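Local coordinates for Ctr9 protein (Myceliophthora thermophila, PDB 6AF0) that probably serves as a tetratricopeptide-repeat scaffold subunit of the Paf1 complex and is thought to bind the RNA polymerase II complex, at residues N738-Q743 / I770-V775; I422-L427 / I452-G457. All coordinates share one frame; numbering follows the deposited sequence.

Interaction 1 of 2, residues N738-Q743 / I770-V775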
# COMPACT_ATOMS: atom_id res chain seq x y z
N ASN A 738 24.28 10.25 13.14
CA ASN A 738 24.89 11.03 14.22
C ASN A 738 25.98 12.00 13.77
O ASN A 738 27.10 11.61 13.41
CB ASN A 738 25.47 10.07 15.26
CG ASN A 738 25.98 10.79 16.49
OD1 ASN A 738 26.69 11.81 16.40
ND2 ASN A 738 25.65 10.24 17.67
N ALA A 739 25.67 13.28 13.85
CA ALA A 739 26.57 14.31 13.34
C ALA A 739 27.68 14.66 14.34
O ALA A 739 28.80 15.00 13.95
CB ALA A 739 25.75 15.53 13.00
N TYR A 740 27.37 14.55 15.63
CA TYR A 740 28.30 14.93 16.70
C TYR A 740 29.48 14.00 16.78
O TYR A 740 30.61 14.43 17.02
CB TYR A 740 27.58 15.03 18.07
CG TYR A 740 26.66 16.24 18.14
CD1 TYR A 740 27.09 17.44 18.70
CD2 TYR A 740 25.40 16.20 17.59
CE1 TYR A 740 26.27 18.55 18.69
CE2 TYR A 740 24.57 17.30 17.61
CZ TYR A 740 25.01 18.47 18.14
OH TYR A 740 24.17 19.55 18.15
N ALA A 741 29.22 12.72 16.56
CA ALA A 741 30.27 11.70 16.56
C ALA A 741 31.20 11.85 15.37
O ALA A 741 32.41 11.76 15.51
CB ALA A 741 29.64 10.31 16.56
N ALA A 742 30.61 12.08 14.20
CA ALA A 742 31.34 12.34 12.98
C ALA A 742 32.19 13.60 13.10
O ALA A 742 33.36 13.60 12.75
CB ALA A 742 30.36 12.47 11.82
N GLN A 743 31.59 14.66 13.62
CA GLN A 743 32.32 15.91 13.82
C GLN A 743 33.48 15.73 14.81
O GLN A 743 34.51 16.34 14.65
CB GLN A 743 31.41 17.00 14.32
CG GLN A 743 31.87 18.40 13.96
CD GLN A 743 31.46 19.44 14.98
OE1 GLN A 743 30.98 19.10 16.05
NE2 GLN A 743 31.62 20.72 14.64
N ILE A 770 23.64 20.67 11.87
CA ILE A 770 23.80 21.04 13.28
C ILE A 770 23.43 22.49 13.60
O ILE A 770 22.56 22.71 14.44
CB ILE A 770 25.20 20.70 13.82
CG1 ILE A 770 25.39 19.18 13.85
CG2 ILE A 770 25.39 21.21 15.24
CD1 ILE A 770 24.25 18.40 14.47
N GLN A 771 24.08 23.45 12.94
CA GLN A 771 23.78 24.90 13.13
C GLN A 771 24.22 25.52 14.47
O GLN A 771 23.89 26.67 14.75
CB GLN A 771 22.28 25.19 12.96
CG GLN A 771 21.64 24.54 11.76
CD GLN A 771 22.35 24.94 10.49
OE1 GLN A 771 22.66 26.12 10.30
NE2 GLN A 771 22.63 23.96 9.63
N ASP A 772 24.95 24.79 15.29
CA ASP A 772 25.44 25.32 16.56
C ASP A 772 26.57 26.26 16.24
O ASP A 772 27.16 26.15 15.17
CB ASP A 772 25.93 24.19 17.48
CG ASP A 772 24.79 23.35 18.04
OD1 ASP A 772 23.61 23.75 17.89
OD2 ASP A 772 25.06 22.28 18.63
N ALA A 773 26.85 27.19 17.14
CA ALA A 773 27.95 28.14 16.94
C ALA A 773 29.27 27.41 16.77
O ALA A 773 30.00 27.69 15.83
CB ALA A 773 28.03 29.10 18.12
N HIS A 774 29.54 26.47 17.66
CA HIS A 774 30.80 25.76 17.68
C HIS A 774 31.16 25.06 16.36
O HIS A 774 32.33 24.93 16.00
CB HIS A 774 30.85 24.78 18.88
CG HIS A 774 29.79 23.73 18.87
ND1 HIS A 774 29.86 22.60 18.08
CD2 HIS A 774 28.65 23.60 19.59
CE1 HIS A 774 28.82 21.83 18.31
NE2 HIS A 774 28.06 22.42 19.22
N VAL A 775 30.15 24.62 15.63
CA VAL A 775 30.36 24.08 14.29
C VAL A 775 31.01 25.13 13.42
O VAL A 775 32.04 24.89 12.82
CB VAL A 775 29.03 23.58 13.65
CG1 VAL A 775 29.12 23.52 12.14
CG2 VAL A 775 28.68 22.20 14.18
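Tyr740 and His774 are the flat groups here. At the edge of the Tyr740 ring, in its plane, lies Asp772 OD2, while Ile770 CD1 approaches the ring obliquely, 3.3 Å from Tyr740 CE2. The His774 ring has Asp772 CB over one face, offset toward the rim, and its edge is turned to Tyr740 CE1 and Gln743 OE1. Tyr740 OH donates to Asp772 OD2 over 2.9 Å, reaching the oxygen from above the carboxylate plane, with ring and carboxylate 52° apart. His774 NE2 also gives OD2 a weak bond, so one carboxylate oxygen takes two donors. On the apolar side, Ile770 CD1 also meets Ala739 CB at 3.6 Å. The extended Gln743 side chain brings its amide NE2 into van der Waals contact with Val775 CG2, at 3.3 Å. The contact thus joins the start of helix 739-752 to the turn leading into helix 773-785, the latter helix opening a predicted TPR, 773-806. Helix 756-770 touches both segments, Val766 meeting Ala739 and Arg767 meeting Val775; helices 689-704 and 712-734 pack against the 738-743 end, and chains of two other proteins also reach the contact.

Interaction 2 of 2, residues I422-L427 / I452-G457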
# COMPACT_ATOMS: atom_id res chain seq x y z
N ILE A 422 -5.05 -2.95 -0.26
CA ILE A 422 -5.35 -2.39 1.05
C ILE A 422 -5.16 -3.43 2.15
O ILE A 422 -4.78 -3.09 3.25
CB ILE A 422 -6.78 -1.80 1.15
CG1 ILE A 422 -7.01 -1.19 2.53
CG2 ILE A 422 -7.86 -2.85 0.90
CD1 ILE A 422 -8.25 -0.32 2.63
N LEU A 423 -5.45 -4.68 1.86
CA LEU A 423 -5.35 -5.72 2.89
C LEU A 423 -3.91 -6.10 3.13
O LEU A 423 -3.47 -6.26 4.27
CB LEU A 423 -6.12 -6.97 2.48
CG LEU A 423 -6.10 -8.07 3.55
CD1 LEU A 423 -6.52 -7.53 4.90
CD2 LEU A 423 -7.01 -9.23 3.15
N LEU A 424 -3.17 -6.25 2.04
CA LEU A 424 -1.78 -6.61 2.13
C LEU A 424 -1.04 -5.50 2.89
O LEU A 424 -0.44 -5.76 3.92
CB LEU A 424 -1.20 -6.88 0.74
CG LEU A 424 0.23 -7.45 0.70
CD1 LEU A 424 0.38 -8.75 1.50
CD2 LEU A 424 0.63 -7.66 -0.75
N GLY A 425 -1.16 -4.27 2.41
CA GLY A 425 -0.52 -3.10 3.06
C GLY A 425 -0.80 -2.98 4.56
O GLY A 425 0.11 -2.75 5.36
N THR A 426 -2.07 -3.15 4.94
CA THR A 426 -2.45 -3.17 6.35
C THR A 426 -1.70 -4.27 7.06
O THR A 426 -1.20 -4.06 8.17
CB THR A 426 -3.95 -3.46 6.52
OG1 THR A 426 -4.72 -2.68 5.60
CG2 THR A 426 -4.40 -3.15 7.93
N LEU A 427 -1.64 -5.43 6.43
CA LEU A 427 -0.97 -6.60 7.01
C LEU A 427 0.51 -6.29 7.34
O LEU A 427 0.97 -6.57 8.44
CB LEU A 427 -1.06 -7.80 6.06
CG LEU A 427 -0.88 -9.21 6.64
CD1 LEU A 427 -1.04 -10.23 5.52
CD2 LEU A 427 0.46 -9.44 7.34
N ILE A 452 4.01 1.12 2.83
CA ILE A 452 3.89 2.51 2.38
C ILE A 452 3.46 2.58 0.92
O ILE A 452 2.49 3.25 0.59
CB ILE A 452 5.20 3.28 2.59
CG1 ILE A 452 5.43 3.49 4.09
CG2 ILE A 452 5.17 4.63 1.88
CD1 ILE A 452 6.78 4.09 4.42
N SER A 453 4.19 1.88 0.05
CA SER A 453 3.87 1.82 -1.39
C SER A 453 2.45 1.34 -1.69
O SER A 453 1.77 1.89 -2.56
CB SER A 453 4.84 0.90 -2.10
OG SER A 453 5.10 -0.25 -1.33
N LEU A 454 2.02 0.30 -0.98
CA LEU A 454 0.68 -0.25 -1.15
C LEU A 454 -0.42 0.73 -0.80
O LEU A 454 -1.38 0.88 -1.54
CB LEU A 454 0.50 -1.54 -0.33
CG LEU A 454 1.22 -2.78 -0.89
CD1 LEU A 454 0.71 -4.07 -0.26
CD2 LEU A 454 1.11 -2.86 -2.40
N LEU A 455 -0.27 1.40 0.33
CA LEU A 455 -1.28 2.35 0.78
C LEU A 455 -1.23 3.70 0.02
O LEU A 455 -2.20 4.45 0.01
CB LEU A 455 -1.15 2.53 2.30
CG LEU A 455 -1.14 1.21 3.12
CD1 LEU A 455 -1.12 1.42 4.61
CD2 LEU A 455 -2.33 0.33 2.80
N GLU A 456 -0.10 4.00 -0.62
CA GLU A 456 -0.02 5.15 -1.53
C GLU A 456 -0.66 4.82 -2.86
O GLU A 456 -1.15 5.72 -3.57
CB GLU A 456 1.44 5.56 -1.77
CG GLU A 456 2.00 6.51 -0.73
CD GLU A 456 1.01 7.60 -0.34
OE1 GLU A 456 0.67 7.69 0.85
OE2 GLU A 456 0.55 8.35 -1.23
N GLY A 457 -0.61 3.54 -3.22
CA GLY A 457 -1.36 3.01 -4.36
C GLY A 457 -2.85 3.04 -4.10
O GLY A 457 -3.64 3.24 -5.02
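Leu454 lays its CD1 methyl across the side chain of Leu424, 3.5 Å from Leu424 CB and about as close to CG and CD2, so that one branch tip overlaps much of the neighbouring leucine. The two side chains cross obliquely. The same methyl reaches the backbone next door, with Leu454 CD1 3.3 Å from Gly425 N, and Leu454 CB faces Gly425 CA at 3.9 Å. The first torsion of Leu454 (chi1 -73°) sets CG beside its own backbone N, and from there CD1 meets both Leu424 and Gly425 N. Leu424 CG, anti to its backbone N, is itself one of the atoms that this methyl touches.

Leu455 is the other half of the grip on Gly425. Its CB leaves the helix across the line to the partner, but CD2 swings back and comes to 3.9 Å from Gly425 CA, and also lies near Ile422 O and Thr426 N. Gly425 has no side chain, and its backbone meets both leucines directly. This is consistent with the close approach of the helices: their axes come within 8.2 Å, and the CA atoms of Gly425 and Leu454 are 5.2 Å apart. The segments run roughly antiparallel, at 146°, and what joins them is leucine methyls packed on a leucine and on backbone.

This is an antiparallel helix pair of the kind that builds TPR-like superhelices, here formed by helices 418-435 and 445-463. Helix 401-414 backs the first through Leu408, which touches Leu423 and Leu424; helix 473-484 follows, with Val475 on Ile422 and Tyr483 on Ile452, and the chain of another protein packs on Ile422, Leu423 and Thr426.

In the fold
Interactions 1 and 2 follow one another along the chain, 2 closing before 1 opens, and are separate places in one elongated helical array: their centres lie 38 Å apart and their nearest atoms about 20 Å apart, so neither touches the other. Interaction 2 sits about 2 Å from the centre of the chain; interaction 1 lies about 36 Å out, toward the C-terminal half. Each joins nearby helices in sequence, but differently: 422-427 with 452-457 through leucine side chains packed against a glycine backbone, in a largely buried contact, 738-743 with 770-775 through a tyrosine–aspartate hydrogen bond as well. Both have other protein chains packed nearby, consistent with a scaffold role.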